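Local coordinates for ATP-citrate lyase beta-subunit (Chlorobium limicola, PDB 6HXJ), which probably catalyses the ATP-dependent cleavage of citrate with CoA to oxaloacetate and acetyl-CoA, within the succinate/malate CoA ligase family, at residues 350-355 and 376-381; 259-264 and 313-318; 162-167 and 197-202. All blocks are in the same frame, centred on the assembly; numbering follows the deposited sequence.

How the interactions relate
Interactions 1 and 2 belong to one sheet of the citrate-binding region, and their centres lie about 11 Å apart. Strand 315-318 of interaction 2 neighbours strand 352-356 of interaction 1, so four parallel strands follow one another without a gap. Both contacts are buried and rest on backbone hydrogen bonds with aliphatic packing; interaction 1, at the edge of the sheet, adds a salt bridge and an aromatic stack. Interaction 3 lies in the ATP-grasp region, its centre about 69 Å from that of interaction 1 and 59 Å from that of interaction 2. There a helix start meets a hairpin at the surface, through side chains alone.

Interaction 1: residues 350-355 and 376-381; sequences GVKIWV and GFDIHV
A parallel beta-alpha-beta unit, strand 352-356, helix 362-371 and strand 378-382, is closed by its two strands; the axes of residues 352-355 and 378-381 lie 13° from parallel. Three backbone bonds join them. Ile353 uses both its groups: its N gives to Asp378 O at 2.9 Å, from above the carbonyl plane, and its O accepts nearly along the C=O axis from His380 N, also at 2.9 Å. Val355 N then reaches His380 O at 2.7 Å. Asp378 centres an inverse gamma turn whose own bond, Ile379 N to Phe377 O, is weak. In the wider fold, an alpha/beta domain with a mainly parallel sheet as in the succinate/malate CoA ligase family, strand 378-382 is the outermost strand within this chain. On one face, Trp354 and His380 both set CG anti to the carbonyl carbon and stand alongside. Their rings form an offset stack, planes 16° apart, the centroid of the Trp354 six-membered ring lying 4.5 Å from that of the His380 imidazole. Lys352 follows along the same face, its chain bent at the last torsion (chi4 -80°) so that NZ meets Asp378 OD2 at 3.2 Å in a salt bridge, from above the carboxylate plane. On the other face Ile379 CD1 rests over the pair Ile353 CG2 and Val355 CG2, 3.8 Å from each, and Ile369 of helix 362-371 packs on Val355 and Ile379.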
loop_
_atom_site.group_PDB
_atom_site.type_symbol
_atom_site.label_atom_id
_atom_site.label_comp_id
_atom_site.label_asym_id
_atom_site.label_seq_id
_atom_site.Cartn_x
_atom_site.Cartn_y
_atom_site.Cartn_z
ATOM N N GLY A 350 -53.339 -24.515 -33.860
ATOM C CA GLY A 350 -53.529 -25.274 -35.089
ATOM C C GLY A 350 -52.412 -25.171 -36.101
ATOM O O GLY A 350 -52.256 -26.065 -36.941
ATOM N N VAL A 351 -51.613 -24.091 -36.032
ATOM C CA VAL A 351 -50.484 -23.859 -36.935
ATOM C C VAL A 351 -49.366 -24.896 -36.719
ATOM O O VAL A 351 -49.059 -25.272 -35.578
ATOM C CB VAL A 351 -49.951 -22.406 -36.884
ATOM C CG1 VAL A 351 -51.053 -21.402 -37.189
ATOM C CG2 VAL A 351 -49.340 -22.122 -35.536
ATOM N N LYS A 352 -48.864 -25.432 -37.827
ATOM C CA LYS A 352 -47.768 -26.393 -37.848
ATOM C C LYS A 352 -46.501 -25.579 -38.131
ATOM O O LYS A 352 -46.526 -24.660 -38.953
ATOM C CB LYS A 352 -47.999 -27.473 -38.933
ATOM C CG LYS A 352 -49.225 -28.347 -38.669
ATOM C CD LYS A 352 -49.599 -29.226 -39.852
ATOM C CE LYS A 352 -50.884 -29.991 -39.614
ATOM N NZ LYS A 352 -50.676 -31.197 -38.766
ATOM N N ILE A 353 -45.418 -25.870 -37.423
ATOM C CA ILE A 353 -44.133 -25.191 -37.600
ATOM C C ILE A 353 -43.202 -26.181 -38.306
ATOM O O ILE A 353 -43.167 -27.357 -37.935
ATOM C CB ILE A 353 -43.555 -24.658 -36.235
ATOM C CG1 ILE A 353 -44.523 -23.627 -35.587
ATOM C CG2 ILE A 353 -42.164 -24.037 -36.409
ATOM C CD1 ILE A 353 -44.314 -23.302 -34.127
ATOM N N TRP A 354 -42.473 -25.705 -39.346
ATOM C CA TRP A 354 -41.515 -26.493 -40.131
ATOM C C TRP A 354 -40.128 -25.898 -39.951
ATOM O O TRP A 354 -39.892 -24.747 -40.323
ATOM C CB TRP A 354 -41.919 -26.536 -41.616
ATOM C CG TRP A 354 -43.316 -27.036 -41.847
ATOM C CD1 TRP A 354 -44.464 -26.297 -41.884
ATOM C CD2 TRP A 354 -43.710 -28.398 -42.008
ATOM N NE1 TRP A 354 -45.547 -27.113 -42.089
ATOM C CE2 TRP A 354 -45.115 -28.411 -42.177
ATOM C CE3 TRP A 354 -43.003 -29.616 -42.071
ATOM C CZ2 TRP A 354 -45.833 -29.595 -42.388
ATOM C CZ3 TRP A 354 -43.713 -30.789 -42.278
ATOM C CH2 TRP A 354 -45.113 -30.773 -42.436
ATOM N N VAL A 355 -39.226 -26.668 -39.338
ATOM C CA VAL A 355 -37.867 -26.241 -39.042
ATOM C C VAL A 355 -36.856 -27.040 -39.863
ATOM O O VAL A 355 -36.915 -28.273 -39.901
ATOM C CB VAL A 355 -37.560 -26.300 -37.510
ATOM C CG1 VAL A 355 -36.171 -25.755 -37.191
ATOM C CG2 VAL A 355 -38.604 -25.542 -36.711
ATOM N N GLY A 376 -46.747 -29.081 -26.689
ATOM C CA GLY A 376 -47.951 -29.156 -27.516
ATOM C C GLY A 376 -47.908 -28.532 -28.899
ATOM O O GLY A 376 -48.947 -28.437 -29.566
ATOM N N PHE A 377 -46.710 -28.099 -29.345
ATOM C CA PHE A 377 -46.513 -27.485 -30.663
ATOM C C PHE A 377 -46.455 -28.563 -31.746
ATOM O O PHE A 377 -45.745 -29.566 -31.575
ATOM C CB PHE A 377 -45.194 -26.684 -30.697
ATOM C CG PHE A 377 -45.213 -25.374 -29.959
ATOM C CD1 PHE A 377 -45.536 -24.196 -30.615
ATOM C CD2 PHE A 377 -44.839 -25.305 -28.623
ATOM C CE1 PHE A 377 -45.530 -22.977 -29.938
ATOM C CE2 PHE A 377 -44.855 -24.088 -27.939
ATOM C CZ PHE A 377 -45.183 -22.932 -28.606
ATOM N N ASP A 378 -47.168 -28.334 -32.880
ATOM C CA ASP A 378 -47.146 -29.220 -34.056
ATOM C C ASP A 378 -45.863 -28.867 -34.900
ATOM O O ASP A 378 -45.939 -28.400 -36.040
ATOM C CB ASP A 378 -48.456 -29.051 -34.859
ATOM C CG ASP A 378 -48.845 -30.227 -35.745
ATOM O OD1 ASP A 378 -47.996 -30.679 -36.548
ATOM O OD2 ASP A 378 -50.026 -30.632 -35.707
ATOM N N ILE A 379 -44.689 -29.079 -34.287
ATOM C CA ILE A 379 -43.392 -28.719 -34.848
ATOM C C ILE A 379 -42.630 -29.934 -35.422
ATOM O O ILE A 379 -42.420 -30.936 -34.727
ATOM C CB ILE A 379 -42.560 -27.895 -33.796
ATOM C CG1 ILE A 379 -41.245 -27.343 -34.391
ATOM C CG2 ILE A 379 -42.308 -28.649 -32.479
ATOM C CD1 ILE A 379 -40.682 -26.153 -33.647
ATOM N N HIS A 380 -42.219 -29.819 -36.711
ATOM C CA HIS A 380 -41.394 -30.800 -37.439
ATOM C C HIS A 380 -40.025 -30.152 -37.641
ATOM O O HIS A 380 -39.934 -29.068 -38.227
ATOM C CB HIS A 380 -42.039 -31.220 -38.784
ATOM C CG HIS A 380 -43.435 -31.759 -38.639
ATOM N ND1 HIS A 380 -44.540 -30.913 -38.589
ATOM C CD2 HIS A 380 -43.859 -33.034 -38.484
ATOM C CE1 HIS A 380 -45.589 -31.700 -38.417
ATOM N NE2 HIS A 380 -45.233 -32.985 -38.357
ATOM N N VAL A 381 -38.980 -30.764 -37.061
ATOM C CA VAL A 381 -37.630 -30.215 -37.155
ATOM C C VAL A 381 -36.720 -31.230 -37.871
ATOM O O VAL A 381 -36.654 -32.419 -37.526
ATOM C CB VAL A 381 -37.018 -29.598 -35.838
ATOM C CG1 VAL A 381 -37.990 -29.587 -34.664
ATOM C CG2 VAL A 381 -35.649 -30.171 -35.453
#

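Interaction 2: residues 259-264 and 313-318; sequences GEIALL and IKHIIV
Residues 259-264 and 313-318 run in the same direction, the axes of strands 261-263 and 315-318 approaching to 4.7 Å and crossing at -25°. Four backbone bonds join them as adjacent parallel strands inside the mixed sheet of the citrate-binding region, with helices on both faces. Lys314 N gives to Glu260 O at 2.8 Å, and Ala262 N to His315 O at 3.2 Å, both in the carbonyl plane. Ile317 N lies 2.8 Å from Ala262 O, nearly along its C=O axis, while Leu264 N reaches Ile317 O from above the carbonyl plane. Ala262 and Ile317 thus each bond through N and O to the same neighbouring strand, the alternation usual for a parallel pair. On one face, Ile317 CG1, anti to the carbonyl carbon (chi1 -52°), touches Ile261 CG2 at 3.6 Å, and Leu263 CD2 lies 4.0 Å from Ile317 CB. Ile261 CG1 meets the His315 imidazole at its edge, near the ring plane. Ala395 of helix 391-397 covers both His315 and Ile317. Across the sheet Ala262 meets Ile313, CB to CD1 at 3.9 Å, and helix 328-344 packs on Leu264, Ile316 and Val318. At the N-terminal end of the pair Glu260 and Lys314 lie side by side, yet OE2 stays 4.7 Å from NZ. Cohesion therefore comes from backbone hydrogen bonds and aliphatic packing, while this looser charge pair would add at most a long-range attraction.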
loop_
_atom_site.group_PDB
_atom_site.type_symbol
_atom_site.label_atom_id
_atom_site.label_comp_id
_atom_site.label_asym_id
_atom_site.label_seq_id
_atom_site.Cartn_x
_atom_site.Cartn_y
_atom_site.Cartn_z
ATOM N N GLY A 259 -51.995 -14.555 -47.688
ATOM C CA GLY A 259 -50.977 -15.595 -47.621
ATOM C C GLY A 259 -51.114 -16.534 -46.447
ATOM O O GLY A 259 -51.187 -16.099 -45.299
ATOM N N GLU A 260 -51.135 -17.837 -46.742
ATOM C CA GLU A 260 -51.267 -18.908 -45.755
ATOM C C GLU A 260 -49.911 -19.377 -45.202
ATOM O O GLU A 260 -49.873 -19.966 -44.120
ATOM C CB GLU A 260 -52.049 -20.107 -46.346
ATOM C CG GLU A 260 -53.188 -19.767 -47.307
ATOM C CD GLU A 260 -54.294 -18.865 -46.784
ATOM O OE1 GLU A 260 -54.430 -17.733 -47.306
ATOM O OE2 GLU A 260 -55.019 -19.283 -45.850
ATOM N N ILE A 261 -48.809 -19.157 -45.945
ATOM C CA ILE A 261 -47.500 -19.640 -45.501
ATOM C C ILE A 261 -46.583 -18.490 -45.023
ATOM O O ILE A 261 -46.134 -17.656 -45.816
ATOM C CB ILE A 261 -46.816 -20.556 -46.564
ATOM C CG1 ILE A 261 -47.736 -21.702 -47.004
ATOM C CG2 ILE A 261 -45.512 -21.132 -46.037
ATOM C CD1 ILE A 261 -48.215 -21.595 -48.421
ATOM N N ALA A 262 -46.248 -18.512 -43.727
ATOM C CA ALA A 262 -45.378 -17.516 -43.097
ATOM C C ALA A 262 -43.899 -17.919 -43.014
ATOM O O ALA A 262 -43.556 -18.968 -42.474
ATOM C CB ALA A 262 -45.920 -17.142 -41.719
ATOM N N LEU A 263 -43.037 -17.075 -43.550
ATOM C CA LEU A 263 -41.606 -17.344 -43.548
ATOM C C LEU A 263 -40.888 -16.659 -42.386
ATOM O O LEU A 263 -41.111 -15.474 -42.144
ATOM C CB LEU A 263 -40.955 -16.910 -44.891
ATOM C CG LEU A 263 -41.617 -17.325 -46.201
ATOM C CD1 LEU A 263 -41.011 -16.562 -47.367
ATOM C CD2 LEU A 263 -41.548 -18.839 -46.395
ATOM N N LEU A 264 -40.010 -17.409 -41.698
ATOM C CA LEU A 264 -39.122 -16.963 -40.625
ATOM C C LEU A 264 -37.754 -17.581 -40.971
ATOM O O LEU A 264 -37.242 -18.488 -40.309
ATOM C CB LEU A 264 -39.649 -17.398 -39.231
ATOM C CG LEU A 264 -38.778 -17.110 -37.968
ATOM C CD1 LEU A 264 -38.333 -15.659 -37.872
ATOM C CD2 LEU A 264 -39.479 -17.547 -36.706
ATOM N N ILE A 313 -52.648 -17.623 -40.956
ATOM C CA ILE A 313 -51.452 -18.348 -41.366
ATOM C C ILE A 313 -51.595 -19.824 -40.968
ATOM O O ILE A 313 -51.972 -20.136 -39.837
ATOM C CB ILE A 313 -50.128 -17.678 -40.917
ATOM C CG1 ILE A 313 -49.973 -17.611 -39.387
ATOM C CG2 ILE A 313 -49.992 -16.302 -41.552
ATOM C CD1 ILE A 313 -48.557 -17.391 -38.914
ATOM N N LYS A 314 -51.329 -20.732 -41.904
ATOM C CA LYS A 314 -51.484 -22.165 -41.647
ATOM C C LYS A 314 -50.181 -22.859 -41.218
ATOM O O LYS A 314 -50.228 -23.695 -40.317
ATOM C CB LYS A 314 -52.149 -22.884 -42.844
ATOM C CG LYS A 314 -53.661 -22.660 -42.920
ATOM C CD LYS A 314 -54.179 -22.472 -44.353
ATOM C CE LYS A 314 -55.211 -23.499 -44.777
ATOM N NZ LYS A 314 -56.521 -23.329 -44.088
ATOM N N HIS A 315 -49.032 -22.543 -41.874
ATOM C CA HIS A 315 -47.706 -23.128 -41.590
ATOM C C HIS A 315 -46.722 -22.023 -41.291
ATOM O O HIS A 315 -46.894 -20.905 -41.777
ATOM C CB HIS A 315 -47.173 -23.947 -42.803
ATOM C CG HIS A 315 -48.169 -24.909 -43.363
ATOM N ND1 HIS A 315 -48.379 -26.147 -42.778
ATOM C CD2 HIS A 315 -49.052 -24.747 -44.378
ATOM C CE1 HIS A 315 -49.350 -26.715 -43.479
ATOM N NE2 HIS A 315 -49.786 -25.912 -44.452
ATOM N N ILE A 316 -45.661 -22.342 -40.535
ATOM C CA ILE A 316 -44.534 -21.423 -40.292
ATOM C C ILE A 316 -43.288 -22.127 -40.861
ATOM O O ILE A 316 -43.044 -23.290 -40.525
ATOM C CB ILE A 316 -44.298 -20.983 -38.799
ATOM C CG1 ILE A 316 -45.569 -20.429 -38.102
ATOM C CG2 ILE A 316 -43.119 -19.968 -38.675
ATOM C CD1 ILE A 316 -45.472 -20.398 -36.592
ATOM N N ILE A 317 -42.538 -21.428 -41.753
ATOM C CA ILE A 317 -41.319 -21.966 -42.333
ATOM C C ILE A 317 -40.131 -21.313 -41.658
ATOM O O ILE A 317 -39.789 -20.163 -41.947
ATOM C CB ILE A 317 -41.258 -21.907 -43.896
ATOM C CG1 ILE A 317 -42.504 -22.527 -44.587
ATOM C CG2 ILE A 317 -39.964 -22.524 -44.448
ATOM C CD1 ILE A 317 -42.878 -23.965 -44.252
ATOM N N VAL A 318 -39.526 -22.059 -40.723
ATOM C CA VAL A 318 -38.351 -21.643 -39.969
ATOM C C VAL A 318 -37.188 -22.324 -40.677
ATOM O O VAL A 318 -36.716 -23.382 -40.251
ATOM C CB VAL A 318 -38.459 -21.998 -38.449
ATOM C CG1 VAL A 318 -37.289 -21.422 -37.664
ATOM C CG2 VAL A 318 -39.774 -21.505 -37.858
#

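Interaction 3: residues 162-167 and 197-202; sequences GEIAER and SDMRFA
A beta hairpin of the ATP-grasp domain, whose strands are 184-195 and 200-210, meets the first turn of helix 163-181 here, and the three hairpin and helix side chains that matter most are Met199, Phe201 and Arg167. Met199 and Arg200 face Arg195 in a G1 beta bulge, and Met199 accordingly has a positive phi of 77°. Its side chain leaves the turn toward the helix and crosses Arg167 obliquely. Met199 CB sits over the centre of one guanidinium face, 3.6 Å from Arg167 CZ, so the flat cation lies against aliphatic carbon. Bends at chi2 and chi3 then carry the methyl end back along the helix, where Met199 CE rests against Arg167 NE, Glu163 CB and Ile164 CG1. The Phe201 side chain also leaves the backbone toward the helix, and its ring is turned 21° from the guanidinium plane. Arg167 passes the rim of the ring, its CD in the ring plane 3.7 Å from Phe201 CE1, with Arg167 CB 3.6 Å from the same atom. The extended run of Arg167 from CG to NE thus joins the two hairpin residues, and an alanine here would probably uncover one side of Met199 and loosen the edge of Phe201, since the guanidinium and the CG and CD methylenes would be gone. Val168 and Ile171 of the helix and Ile194 of the partner strand also pack on Phe201. At the far corner of that ring, Ile164 CG2, anti to its backbone N, touches Phe201 CZ edge-on at 3.7 Å.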
loop_
_atom_site.group_PDB
_atom_site.type_symbol
_atom_site.label_atom_id
_atom_site.label_comp_id
_atom_site.label_asym_id
_atom_site.label_seq_id
_atom_site.Cartn_x
_atom_site.Cartn_y
_atom_site.Cartn_z
ATOM N N GLY A 162 -25.239 26.490 -81.136
ATOM C CA GLY A 162 -24.486 27.616 -80.579
ATOM C C GLY A 162 -24.599 27.853 -79.083
ATOM O O GLY A 162 -24.138 27.022 -78.290
ATOM N N GLU A 163 -25.240 28.987 -78.702
ATOM C CA GLU A 163 -25.470 29.458 -77.331
ATOM C C GLU A 163 -26.146 28.464 -76.405
ATOM O O GLU A 163 -25.797 28.435 -75.226
ATOM C CB GLU A 163 -26.247 30.779 -77.317
ATOM C CG GLU A 163 -25.404 31.981 -76.908
ATOM C CD GLU A 163 -25.862 33.349 -77.399
ATOM O OE1 GLU A 163 -27.080 33.636 -77.332
ATOM O OE2 GLU A 163 -24.990 34.155 -77.804
ATOM N N ILE A 164 -27.103 27.664 -76.884
ATOM C CA ILE A 164 -27.785 26.722 -75.986
ATOM C C ILE A 164 -26.920 25.491 -75.716
ATOM O O ILE A 164 -26.984 24.922 -74.637
ATOM C CB ILE A 164 -29.161 26.337 -76.610
ATOM C CG1 ILE A 164 -29.856 27.530 -77.273
ATOM C CG2 ILE A 164 -30.088 25.652 -75.612
ATOM C CD1 ILE A 164 -30.035 27.380 -78.745
ATOM N N ALA A 165 -26.156 25.058 -76.727
ATOM C CA ALA A 165 -25.316 23.870 -76.646
ATOM C C ALA A 165 -24.350 24.022 -75.521
ATOM O O ALA A 165 -24.263 23.134 -74.682
ATOM C CB ALA A 165 -24.577 23.663 -77.947
ATOM N N GLU A 166 -23.664 25.169 -75.465
ATOM C CA GLU A 166 -22.731 25.483 -74.394
ATOM C C GLU A 166 -23.482 25.448 -73.081
ATOM O O GLU A 166 -23.051 24.775 -72.156
ATOM C CB GLU A 166 -22.116 26.867 -74.616
ATOM C CG GLU A 166 -21.377 27.004 -75.937
ATOM C CD GLU A 166 -20.827 28.383 -76.237
ATOM O OE1 GLU A 166 -20.035 28.897 -75.413
ATOM O OE2 GLU A 166 -21.156 28.936 -77.314
ATOM N N ARG A 167 -24.632 26.134 -73.028
ATOM C CA ARG A 167 -25.502 26.203 -71.863
ATOM C C ARG A 167 -25.898 24.827 -71.387
ATOM O O ARG A 167 -25.782 24.546 -70.199
ATOM C CB ARG A 167 -26.745 27.037 -72.175
ATOM C CG ARG A 167 -26.515 28.526 -72.044
ATOM C CD ARG A 167 -27.773 29.299 -72.359
ATOM N NE ARG A 167 -27.492 30.716 -72.608
ATOM C CZ ARG A 167 -27.600 31.684 -71.699
ATOM N NH1 ARG A 167 -27.333 32.940 -72.027
ATOM N NH2 ARG A 167 -27.989 31.403 -70.461
ATOM N N SER A 197 -36.984 33.407 -74.217
ATOM C CA SER A 197 -37.080 34.868 -74.040
ATOM C C SER A 197 -35.884 35.481 -73.299
ATOM O O SER A 197 -35.292 36.443 -73.791
ATOM C CB SER A 197 -38.393 35.261 -73.363
ATOM O OG SER A 197 -38.705 34.458 -72.234
ATOM N N ASP A 198 -35.513 34.890 -72.143
ATOM C CA ASP A 198 -34.397 35.335 -71.305
ATOM C C ASP A 198 -33.262 34.302 -71.155
ATOM O O ASP A 198 -32.226 34.652 -70.595
ATOM C CB ASP A 198 -34.895 35.818 -69.924
ATOM C CG ASP A 198 -35.670 34.784 -69.138
ATOM O OD1 ASP A 198 -36.784 34.412 -69.578
ATOM O OD2 ASP A 198 -35.197 34.391 -68.059
ATOM N N MET A 199 -33.430 33.070 -71.706
ATOM C CA MET A 199 -32.483 31.939 -71.693
ATOM C C MET A 199 -32.429 31.201 -70.346
ATOM O O MET A 199 -31.462 30.481 -70.083
ATOM C CB MET A 199 -31.066 32.331 -72.173
ATOM C CG MET A 199 -30.949 32.470 -73.676
ATOM S SD MET A 199 -30.983 30.883 -74.555
ATOM C CE MET A 199 -29.432 30.960 -75.427
ATOM N N ARG A 200 -33.479 31.327 -69.530
ATOM C CA ARG A 200 -33.523 30.640 -68.239
ATOM C C ARG A 200 -33.955 29.171 -68.346
ATOM O O ARG A 200 -35.003 28.871 -68.923
ATOM C CB ARG A 200 -34.392 31.397 -67.224
ATOM C CG ARG A 200 -33.591 32.085 -66.124
ATOM C CD ARG A 200 -34.505 32.816 -65.163
ATOM N NE ARG A 200 -33.953 34.108 -64.750
ATOM C CZ ARG A 200 -34.685 35.161 -64.391
ATOM N NH1 ARG A 200 -36.011 35.091 -64.400
ATOM N NH2 ARG A 200 -34.096 36.292 -64.030
ATOM N N PHE A 201 -33.159 28.268 -67.747
ATOM C CA PHE A 201 -33.398 26.832 -67.708
ATOM C C PHE A 201 -33.996 26.417 -66.351
ATOM O O PHE A 201 -33.784 27.101 -65.344
ATOM C CB PHE A 201 -32.079 26.087 -67.921
ATOM C CG PHE A 201 -31.549 25.979 -69.331
ATOM C CD1 PHE A 201 -30.724 26.964 -69.858
ATOM C CD2 PHE A 201 -31.791 24.842 -70.098
ATOM C CE1 PHE A 201 -30.191 26.838 -71.141
ATOM C CE2 PHE A 201 -31.259 24.719 -71.385
ATOM C CZ PHE A 201 -30.468 25.721 -71.898
ATOM N N ALA A 202 -34.735 25.296 -66.328
ATOM C CA ALA A 202 -35.333 24.717 -65.122
ATOM C C ALA A 202 -35.512 23.215 -65.270
ATOM O O ALA A 202 -36.011 22.735 -66.287
ATOM C CB ALA A 202 -36.676 25.363 -64.802
#